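Local coordinates for lipase (Pelosinus fermentans, PDB 5AH0), which hydrolyses ester bonds as a lipase of the alpha/beta-hydrolase clan and also attacks the polyester poly(butylene adipate-co-terephthalate), at residues N106-V111 with S151-I156; G116-R121 with A160-G165; D164-A169 with G316-I321; I257-Y262 with G344-M349. One frame throughout, in Å; residues are numbered along the deposited sequence.

Contact 1 of 4, residues N106-V111 with S151-I156; sequences NKIHLV and SWVHSI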
# COMPACT_ATOMS: atom_id res chain seq x y z
N ASN A 106 21.13 -9.17 -6.42
CA ASN A 106 20.64 -7.80 -6.27
C ASN A 106 19.26 -7.72 -5.65
O ASN A 106 18.26 -7.67 -6.37
CB ASN A 106 20.59 -7.09 -7.62
CG ASN A 106 21.95 -6.64 -8.10
OD1 ASN A 106 22.82 -6.27 -7.30
ND2 ASN A 106 22.16 -6.68 -9.41
N LYS A 107 19.19 -7.69 -4.33
CA LYS A 107 17.90 -7.66 -3.64
C LYS A 107 17.48 -6.22 -3.34
O LYS A 107 18.25 -5.28 -3.55
CB LYS A 107 17.97 -8.49 -2.36
CG LYS A 107 18.84 -9.72 -2.49
CD LYS A 107 18.82 -10.62 -1.26
CE LYS A 107 17.52 -11.37 -1.15
NZ LYS A 107 17.48 -12.27 0.04
N ILE A 108 16.24 -6.04 -2.87
CA ILE A 108 15.75 -4.73 -2.43
C ILE A 108 15.11 -4.82 -1.06
O ILE A 108 14.76 -5.91 -0.61
CB ILE A 108 14.69 -4.15 -3.38
CG1 ILE A 108 13.47 -5.07 -3.42
CG2 ILE A 108 15.25 -3.93 -4.77
CD1 ILE A 108 12.39 -4.58 -4.35
N HIS A 109 14.98 -3.67 -0.40
CA HIS A 109 14.12 -3.53 0.78
C HIS A 109 12.80 -2.90 0.36
O HIS A 109 12.79 -1.83 -0.24
CB HIS A 109 14.74 -2.63 1.84
CG HIS A 109 16.11 -3.05 2.28
ND1 HIS A 109 16.33 -4.15 3.08
CD2 HIS A 109 17.32 -2.48 2.08
CE1 HIS A 109 17.62 -4.26 3.32
NE2 HIS A 109 18.25 -3.26 2.73
N LEU A 110 11.69 -3.54 0.71
CA LEU A 110 10.39 -2.93 0.46
C LEU A 110 9.90 -2.19 1.70
O LEU A 110 9.75 -2.78 2.77
CB LEU A 110 9.37 -3.98 0.00
CG LEU A 110 9.68 -4.39 -1.44
CD1 LEU A 110 9.03 -5.72 -1.84
CD2 LEU A 110 9.29 -3.25 -2.40
N VAL A 111 9.68 -0.89 1.55
CA VAL A 111 9.09 -0.08 2.62
C VAL A 111 7.73 0.39 2.13
O VAL A 111 7.62 1.06 1.09
CB VAL A 111 9.97 1.13 3.01
CG1 VAL A 111 9.28 1.98 4.04
CG2 VAL A 111 11.34 0.66 3.53
N SER A 151 14.20 -15.05 -4.98
CA SER A 151 14.39 -14.43 -3.68
C SER A 151 15.08 -13.07 -3.87
O SER A 151 16.30 -12.96 -3.79
CB SER A 151 15.20 -15.34 -2.76
OG SER A 151 15.38 -14.75 -1.48
N TRP A 152 14.27 -12.06 -4.16
CA TRP A 152 14.76 -10.73 -4.56
C TRP A 152 14.53 -9.63 -3.53
O TRP A 152 14.82 -8.45 -3.77
CB TRP A 152 14.09 -10.33 -5.88
CG TRP A 152 14.46 -11.21 -7.05
CD1 TRP A 152 15.28 -12.30 -7.05
CD2 TRP A 152 14.00 -11.06 -8.40
NE1 TRP A 152 15.37 -12.83 -8.31
CE2 TRP A 152 14.60 -12.08 -9.16
CE3 TRP A 152 13.16 -10.14 -9.05
CZ2 TRP A 152 14.38 -12.23 -10.53
CZ3 TRP A 152 12.94 -10.29 -10.40
CH2 TRP A 152 13.54 -11.32 -11.13
N VAL A 153 13.97 -10.00 -2.38
CA VAL A 153 13.59 -9.03 -1.37
C VAL A 153 14.25 -9.42 -0.06
O VAL A 153 14.20 -10.58 0.35
CB VAL A 153 12.06 -8.97 -1.20
CG1 VAL A 153 11.68 -8.06 -0.01
CG2 VAL A 153 11.41 -8.49 -2.49
N HIS A 154 14.90 -8.45 0.59
CA HIS A 154 15.63 -8.76 1.80
C HIS A 154 14.78 -8.49 3.04
O HIS A 154 14.81 -9.24 4.02
CB HIS A 154 16.94 -7.98 1.86
CG HIS A 154 17.94 -8.57 2.80
ND1 HIS A 154 18.21 -8.05 4.05
CD2 HIS A 154 18.72 -9.67 2.69
CE1 HIS A 154 19.12 -8.79 4.65
NE2 HIS A 154 19.45 -9.78 3.85
N SER A 155 14.04 -7.39 3.00
CA SER A 155 13.19 -7.03 4.12
C SER A 155 11.90 -6.38 3.67
O SER A 155 11.82 -5.80 2.59
CB SER A 155 13.91 -6.08 5.06
OG SER A 155 14.26 -4.88 4.38
N ILE A 156 10.91 -6.46 4.53
CA ILE A 156 9.65 -5.79 4.31
C ILE A 156 9.32 -4.96 5.55
O ILE A 156 9.22 -5.49 6.66
CB ILE A 156 8.52 -6.80 4.01
CG1 ILE A 156 8.67 -7.35 2.59
CG2 ILE A 156 7.15 -6.16 4.22
CD1 ILE A 156 7.47 -8.17 2.16
O HOH W 1 12.02 -3.12 4.67
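Ser155 OG meets His109 ND1 at 2.6 Å, near the plane of the imidazole and at its edge, a hydrogen bond in which either atom could be the donor. The serine OG sits between its backbone N and carbonyl carbon (chi1 61°), which turns it to the histidine, and a water joins the same OG to Leu110 O. On the other face of the sheet the side chains of Leu110 and Val153 cross at about a right angle, with Leu110 CD1 3.7 Å from Val153 CG2. These side chains are placed by parallel strands 108-111 and 153-156. Ile108 N donates to Trp152 O at 2.9 Å and Ile108 O accepts from His154 N at 2.8 Å; Leu110 N then bonds to Ser155 O. Between the bridges Ile108-Val153 and Leu110-Ile156 the second strand has one residue more than the first, a beta bulge at His154 and Ser155. Helix 116-129 packs on the side of Leu110 and Val153, and helix 370-380 on that of His109 and Ser155. Since Asn2 OD1 binds His109 NE2, both ring nitrogens are engaged and the ring's rotation is fixed. Lys107 NZ, 5.0 Å from His154 NE2, would probably disfavour a positive charge on that second imidazole.

Contact 2 of 4, residues G116-R121 with A160-G165; sequences GGQTVR and ASPHDG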
# COMPACT_ATOMS: atom_id res chain seq x y z
N GLY A 116 -0.15 -0.70 0.88
CA GLY A 116 1.09 -1.14 0.29
C GLY A 116 1.66 -2.28 1.11
O GLY A 116 2.37 -3.14 0.58
N GLY A 117 1.37 -2.28 2.41
CA GLY A 117 1.84 -3.36 3.26
C GLY A 117 1.33 -4.71 2.76
O GLY A 117 2.07 -5.70 2.75
N GLN A 118 0.08 -4.73 2.30
CA GLN A 118 -0.53 -5.95 1.78
C GLN A 118 0.06 -6.29 0.42
O GLN A 118 0.36 -7.44 0.12
CB GLN A 118 -2.04 -5.77 1.65
CG GLN A 118 -2.81 -5.86 2.94
CD GLN A 118 -4.30 -5.82 2.69
OE1 GLN A 118 -4.79 -4.94 1.97
NE2 GLN A 118 -5.03 -6.79 3.23
N THR A 119 0.23 -5.25 -0.39
CA THR A 119 0.72 -5.39 -1.75
C THR A 119 2.08 -6.06 -1.82
O THR A 119 2.29 -6.94 -2.65
CB THR A 119 0.79 -4.01 -2.42
OG1 THR A 119 -0.50 -3.40 -2.37
CG2 THR A 119 1.25 -4.14 -3.86
N VAL A 120 3.01 -5.65 -0.96
CA VAL A 120 4.37 -6.16 -1.03
C VAL A 120 4.51 -7.55 -0.43
O VAL A 120 5.36 -8.34 -0.87
CB VAL A 120 5.36 -5.19 -0.37
CG1 VAL A 120 5.35 -3.85 -1.11
CG2 VAL A 120 5.05 -5.01 1.10
N ARG A 121 3.66 -7.88 0.55
CA ARG A 121 3.53 -9.26 1.02
C ARG A 121 3.13 -10.16 -0.15
O ARG A 121 3.62 -11.28 -0.31
CB ARG A 121 2.49 -9.37 2.13
CG ARG A 121 2.92 -8.91 3.51
CD ARG A 121 1.71 -8.82 4.44
NE ARG A 121 0.96 -10.08 4.49
CZ ARG A 121 -0.33 -10.18 4.80
NH1 ARG A 121 -1.04 -9.11 5.10
NH2 ARG A 121 -0.90 -11.37 4.82
N ALA A 160 1.48 1.36 9.19
CA ALA A 160 0.04 1.58 9.25
C ALA A 160 -0.71 0.71 8.26
O ALA A 160 -1.67 1.16 7.63
CB ALA A 160 -0.27 3.05 9.00
N SER A 161 -0.29 -0.54 8.12
CA SER A 161 -0.92 -1.43 7.15
C SER A 161 -2.04 -2.27 7.75
O SER A 161 -1.94 -2.73 8.88
CB SER A 161 0.14 -2.34 6.53
OG SER A 161 1.00 -1.58 5.71
N PRO A 162 -3.11 -2.49 6.96
CA PRO A 162 -4.28 -3.28 7.36
C PRO A 162 -4.09 -4.78 7.06
O PRO A 162 -4.72 -5.34 6.15
CB PRO A 162 -5.40 -2.69 6.51
CG PRO A 162 -4.69 -2.29 5.22
CD PRO A 162 -3.29 -1.86 5.64
N HIS A 163 -3.26 -5.43 7.86
CA HIS A 163 -2.96 -6.83 7.62
C HIS A 163 -4.15 -7.74 7.95
O HIS A 163 -4.22 -8.86 7.46
CB HIS A 163 -1.73 -7.24 8.42
CG HIS A 163 -0.48 -6.56 7.98
ND1 HIS A 163 0.13 -6.83 6.77
CD2 HIS A 163 0.29 -5.63 8.58
CE1 HIS A 163 1.22 -6.10 6.65
NE2 HIS A 163 1.34 -5.36 7.73
N ASP A 164 -5.08 -7.24 8.76
CA ASP A 164 -6.32 -7.95 9.05
C ASP A 164 -7.52 -7.19 8.47
O ASP A 164 -8.68 -7.52 8.75
CB ASP A 164 -6.49 -8.13 10.56
CG ASP A 164 -5.53 -9.17 11.13
OD1 ASP A 164 -5.16 -10.12 10.41
OD2 ASP A 164 -5.13 -9.02 12.31
N GLY A 165 -7.23 -6.17 7.67
CA GLY A 165 -8.26 -5.35 7.06
C GLY A 165 -8.61 -4.12 7.89
O GLY A 165 -8.00 -3.90 8.94
O HOH W 2 -3.98 -8.86 4.96
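Gly117, Gln118 and Arg121 belong to the first turns of the helix after what is probably the nucleophile elbow, the sharp strand-to-helix turn of alpha/beta hydrolases, and they meet Ser161, Pro162 and His163 of the loop after strand 153-159. Ser161 OG comes within 3.1 Å of Gly117 CA, on the side where any side chain at Gly117 would collide with it; that hydroxyl is bonded to Ser114 O. Arg121 CD lies 3.4 Å from His163 ND1, and the bend at chi3 (55°) turns the guanidinium so that NH1 approaches the same nitrogen at the ring edge, in plane. The resulting hydrogen bond is weak, 3.1 Å from NH1 to ND1 with 132° at the hydrogen. The loop folds back through an inverse gamma turn centred on Pro162 and a type I turn from Pro162 to Gly165. A water accepts from Gln118 NE2 at 2.9 Å and Arg121 NH1 at 3.0 Å; its approach to His163 O is unusually short and doubtful. An alanine in place of Arg121 would probably leave the water short of one donor and His163 ND1 without its weak partner. Beyond the contact, Thr158 OG1 holds His163 NE2, Asn248 OD1 pairs with Arg121 NH2, and Asn54 ND2 with Gln118 OE1.

Contact 3 of 4, residues D164-A169 with G316-I321; sequences DGTTLA and GVVNTI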
# COMPACT_ATOMS: atom_id res chain seq x y z
N ASP A 164 -5.08 -7.24 8.76
CA ASP A 164 -6.32 -7.95 9.05
C ASP A 164 -7.52 -7.19 8.47
O ASP A 164 -8.68 -7.52 8.75
CB ASP A 164 -6.49 -8.13 10.56
CG ASP A 164 -5.53 -9.17 11.13
OD1 ASP A 164 -5.16 -10.12 10.41
OD2 ASP A 164 -5.13 -9.02 12.31
N GLY A 165 -7.23 -6.17 7.67
CA GLY A 165 -8.26 -5.35 7.06
C GLY A 165 -8.61 -4.12 7.89
O GLY A 165 -8.00 -3.90 8.94
N THR A 166 -9.58 -3.34 7.41
CA THR A 166 -10.11 -2.15 8.08
C THR A 166 -11.63 -2.11 8.12
O THR A 166 -12.28 -2.34 7.10
CB THR A 166 -9.71 -0.87 7.38
OG1 THR A 166 -8.33 -0.92 7.03
CG2 THR A 166 -9.95 0.27 8.30
N THR A 167 -12.20 -1.72 9.26
CA THR A 167 -13.65 -1.56 9.33
C THR A 167 -14.11 -0.37 8.47
O THR A 167 -15.29 -0.22 8.18
CB THR A 167 -14.12 -1.42 10.79
OG1 THR A 167 -13.42 -0.36 11.43
CG2 THR A 167 -13.79 -2.69 11.53
N LEU A 168 -13.17 0.46 8.03
CA LEU A 168 -13.51 1.53 7.10
C LEU A 168 -14.03 0.95 5.80
O LEU A 168 -14.97 1.47 5.20
CB LEU A 168 -12.30 2.41 6.79
CG LEU A 168 -12.64 3.70 6.05
CD1 LEU A 168 -13.08 4.80 7.02
CD2 LEU A 168 -11.49 4.16 5.20
N ALA A 169 -13.44 -0.16 5.37
CA ALA A 169 -13.85 -0.79 4.12
C ALA A 169 -15.06 -1.72 4.32
O ALA A 169 -15.74 -2.05 3.35
CB ALA A 169 -12.69 -1.56 3.49
N GLY A 316 -7.34 6.78 11.94
CA GLY A 316 -8.18 7.60 11.09
C GLY A 316 -8.56 6.85 9.81
O GLY A 316 -9.56 7.16 9.16
N VAL A 317 -7.77 5.85 9.46
CA VAL A 317 -8.07 5.08 8.27
C VAL A 317 -8.02 3.58 8.56
O VAL A 317 -8.81 2.84 8.00
CB VAL A 317 -7.08 5.40 7.11
CG1 VAL A 317 -7.32 4.45 5.94
CG2 VAL A 317 -7.24 6.85 6.64
N VAL A 318 -7.12 3.15 9.43
CA VAL A 318 -6.94 1.73 9.69
C VAL A 318 -6.98 1.40 11.18
O VAL A 318 -6.38 2.11 11.98
CB VAL A 318 -5.59 1.24 9.12
CG1 VAL A 318 -5.43 -0.27 9.32
CG2 VAL A 318 -5.50 1.57 7.65
N ASN A 319 -7.69 0.34 11.56
CA ASN A 319 -7.68 -0.12 12.95
C ASN A 319 -6.26 -0.46 13.42
O ASN A 319 -5.53 -1.15 12.71
CB ASN A 319 -8.58 -1.34 13.12
CG ASN A 319 -9.90 -1.19 12.42
OD1 ASN A 319 -9.96 -1.23 11.19
ND2 ASN A 319 -10.99 -1.03 13.18
N THR A 320 -5.89 0.00 14.62
CA THR A 320 -4.55 -0.22 15.14
C THR A 320 -4.25 -1.70 15.32
O THR A 320 -3.14 -2.15 15.05
CB THR A 320 -4.36 0.48 16.50
OG1 THR A 320 -4.63 1.88 16.36
CG2 THR A 320 -2.95 0.32 16.99
N ILE A 321 -5.24 -2.46 15.74
CA ILE A 321 -5.06 -3.89 16.02
C ILE A 321 -4.68 -4.67 14.77
O ILE A 321 -4.18 -5.79 14.85
CB ILE A 321 -6.33 -4.52 16.66
CG1 ILE A 321 -6.04 -5.90 17.25
CG2 ILE A 321 -7.46 -4.59 15.67
CD1 ILE A 321 -7.27 -6.57 17.86
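Thr166 and Val318 bring the two backbones to 5.3 Å between CA atoms, and the touching parts run in roughly opposed directions, 146° apart end to end, without pairing as strands. Asn319 bridges the two segments with both ends of its amide. Its OD1 accepts from Thr167 N at 3.0 Å, in the carbonyl plane and on a lone pair, and its ND2 donates to Thr167 OG1 at 3.1 Å, nearly in the amide plane. Both bonds are close to straight. The threonine hydroxyl lies between its own backbone N and carbonyl carbon (chi1 55°), which holds OG1 near the N-H that serves the other end of the amide. Nearby, the side chains of Thr166 and Val318 cross at about a right angle, with Thr166 OG1 3.8 Å from each of Val318 CG1 and CG2, and Leu168 CD2 meets Val317 CG1 at 4.2 Å. The contact ties the short, weakly bonded helical turn about 167-169 to the loop between helix 288-294 and strand 334-336. Replacing Asn319 by a leucine would probably leave Thr167 N and OG1 without these mates in a buried setting. Asn319 ND2 also donates to Trp311 O, and three bonds thus set the amide's orientation; a flipped amide would point a donor at Thr167 N.

Contact 4 of 4, residues I257-Y262 with G344-M349; sequences IYYFSY and GKWNSM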
# COMPACT_ATOMS: atom_id res chain seq x y z
N ILE A 257 13.11 -13.44 4.49
CA ILE A 257 12.78 -12.02 4.51
C ILE A 257 12.63 -11.47 5.93
O ILE A 257 11.86 -12.01 6.73
CB ILE A 257 11.46 -11.74 3.76
CG1 ILE A 257 11.51 -12.27 2.34
CG2 ILE A 257 11.15 -10.24 3.77
CD1 ILE A 257 10.26 -11.94 1.54
N TYR A 258 13.33 -10.39 6.25
CA TYR A 258 13.11 -9.72 7.52
C TYR A 258 11.80 -8.91 7.47
O TYR A 258 11.55 -8.19 6.50
CB TYR A 258 14.29 -8.81 7.86
CG TYR A 258 15.55 -9.53 8.32
CD1 TYR A 258 15.69 -9.93 9.65
CD2 TYR A 258 16.59 -9.78 7.44
CE1 TYR A 258 16.84 -10.58 10.08
CE2 TYR A 258 17.74 -10.42 7.86
CZ TYR A 258 17.86 -10.82 9.18
OH TYR A 258 19.00 -11.46 9.60
N TYR A 259 10.95 -9.04 8.48
CA TYR A 259 9.70 -8.29 8.49
C TYR A 259 9.66 -7.30 9.65
O TYR A 259 9.83 -7.67 10.82
CB TYR A 259 8.50 -9.23 8.58
CG TYR A 259 8.23 -10.05 7.34
CD1 TYR A 259 8.92 -11.24 7.12
CD2 TYR A 259 7.26 -9.67 6.42
CE1 TYR A 259 8.66 -12.02 5.99
CE2 TYR A 259 7.00 -10.45 5.29
CZ TYR A 259 7.70 -11.62 5.09
OH TYR A 259 7.47 -12.40 3.98
N PHE A 260 9.42 -6.03 9.33
CA PHE A 260 9.19 -5.01 10.34
C PHE A 260 7.83 -4.35 10.13
O PHE A 260 7.52 -3.89 9.03
CB PHE A 260 10.30 -3.96 10.32
CG PHE A 260 11.67 -4.51 10.56
CD1 PHE A 260 12.14 -4.68 11.85
CD2 PHE A 260 12.48 -4.86 9.50
CE1 PHE A 260 13.41 -5.18 12.07
CE2 PHE A 260 13.74 -5.37 9.71
CZ PHE A 260 14.21 -5.53 11.00
N SER A 261 7.05 -4.26 11.20
CA SER A 261 5.74 -3.62 11.14
C SER A 261 5.61 -2.53 12.20
O SER A 261 5.86 -2.75 13.38
CB SER A 261 4.64 -4.65 11.34
OG SER A 261 4.61 -5.07 12.69
N TYR A 262 5.23 -1.34 11.75
CA TYR A 262 4.99 -0.22 12.64
C TYR A 262 3.49 -0.01 12.79
O TYR A 262 2.76 -0.08 11.81
CB TYR A 262 5.66 1.04 12.10
CG TYR A 262 7.16 1.02 12.22
CD1 TYR A 262 7.95 0.48 11.22
CD2 TYR A 262 7.79 1.54 13.35
CE1 TYR A 262 9.33 0.45 11.33
CE2 TYR A 262 9.17 1.52 13.47
CZ TYR A 262 9.93 0.97 12.46
OH TYR A 262 11.30 0.95 12.58
N GLY A 344 12.24 -14.18 9.05
CA GLY A 344 11.11 -15.08 8.90
C GLY A 344 9.89 -14.75 9.74
O GLY A 344 8.83 -15.33 9.55
N LYS A 345 10.02 -13.79 10.66
CA LYS A 345 8.91 -13.43 11.53
C LYS A 345 8.65 -11.93 11.49
O LYS A 345 9.52 -11.16 11.07
CB LYS A 345 9.19 -13.87 12.97
CG LYS A 345 9.63 -15.31 13.10
CD LYS A 345 10.49 -15.55 14.33
CE LYS A 345 9.68 -16.07 15.52
NZ LYS A 345 10.58 -16.65 16.57
N TRP A 346 7.47 -11.51 11.91
CA TRP A 346 7.14 -10.09 11.96
C TRP A 346 7.74 -9.45 13.22
O TRP A 346 7.36 -9.79 14.34
CB TRP A 346 5.63 -9.87 11.93
CG TRP A 346 5.00 -10.17 10.60
CD1 TRP A 346 4.54 -11.38 10.15
CD2 TRP A 346 4.78 -9.23 9.54
NE1 TRP A 346 4.04 -11.25 8.88
CE2 TRP A 346 4.18 -9.94 8.48
CE3 TRP A 346 5.03 -7.87 9.39
CZ2 TRP A 346 3.83 -9.32 7.28
CZ3 TRP A 346 4.69 -7.26 8.20
CH2 TRP A 346 4.09 -7.98 7.16
N ASN A 347 8.67 -8.53 13.02
CA ASN A 347 9.23 -7.77 14.13
C ASN A 347 8.37 -6.54 14.41
O ASN A 347 8.55 -5.49 13.77
CB ASN A 347 10.68 -7.37 13.83
CG ASN A 347 11.62 -8.56 13.70
OD1 ASN A 347 12.47 -8.79 14.56
ND2 ASN A 347 11.48 -9.32 12.62
N SER A 348 7.42 -6.68 15.34
CA SER A 348 6.47 -5.61 15.66
C SER A 348 7.13 -4.50 16.49
O SER A 348 7.55 -4.71 17.63
CB SER A 348 5.27 -6.16 16.42
OG SER A 348 4.40 -5.12 16.80
N MET A 349 7.21 -3.32 15.89
CA MET A 349 7.91 -2.20 16.51
C MET A 349 7.03 -1.54 17.56
O MET A 349 5.82 -1.74 17.56
CB MET A 349 8.33 -1.20 15.44
CG MET A 349 9.20 -1.83 14.36
SD MET A 349 10.77 -2.42 15.02
CE MET A 349 11.50 -0.88 15.56
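Tyr259 leans over one face of Trp346: CD2 stands 3.5 Å above the indole, offset toward its rim, with the rings 45° apart, an oblique meeting that is neither stack nor edge-to-face. Tyr259 CB adds a CH-pi contact, 4.1 Å from the centroid of the six-membered ring. Ser261 CB lies 3.8 Å from Trp346 CE3. Outside the contact, Asp332 OD2 binds Trp346 NE1, Gln254 N binds Tyr259 OH, and the His163 ring packs edge-to-face with the indole. All this belongs to the central parallel sheet of the alpha/beta-hydrolase fold, where strand 258-262 runs beside strand 346-348 at 32°. Tyr259, Ser261 and Trp346 share one face of it, Phe260 and Asn347 the other. Asn347 grips Tyr259 O twice, through its backbone N at 2.6 Å and its ND2 at 2.9 Å, the two donors arriving from opposite faces of the carbonyl plane. With its amide so held, Asn347 lies alongside Phe260, pointing the same way, and its CB is 3.6 Å from Phe260 CD1. At the far end Met349 runs beside Tyr262. With CG anti to its carbonyl carbon (chi1 -56°), Met349 sets that atom over the phenol face, 3.5 Å from the ring centroid. Bends at chi2 and chi3 then carry CE to within 3.5 Å of Tyr262 OH, while SD makes oblique Met-aromatic contacts with both Tyr262 and Phe260.

In the fold
Contacts 1 and 4 share the central parallel sheet: strand 153-159 of the first neighbours strand 258-265 of the second, and their centres are about 13 Å apart. Contact 2 touches both, with centres about 16 Å from contact 1 and 12 Å from contact 4, where helix 116-129, after strand 108-113, meets the loop after strand 153-159. Contact 3 continues from contact 2, sharing Asp164 and Gly165 at a centre distance of about 10 Å; its centre lies about 26 Å from that of contact 1, on the opposite side of the chain's centre. Along the chain contacts 1 and 2 alternate their segments, as do contacts 3 and 4, and these crossed segments tie the sheet to the loops beyond its strand ends.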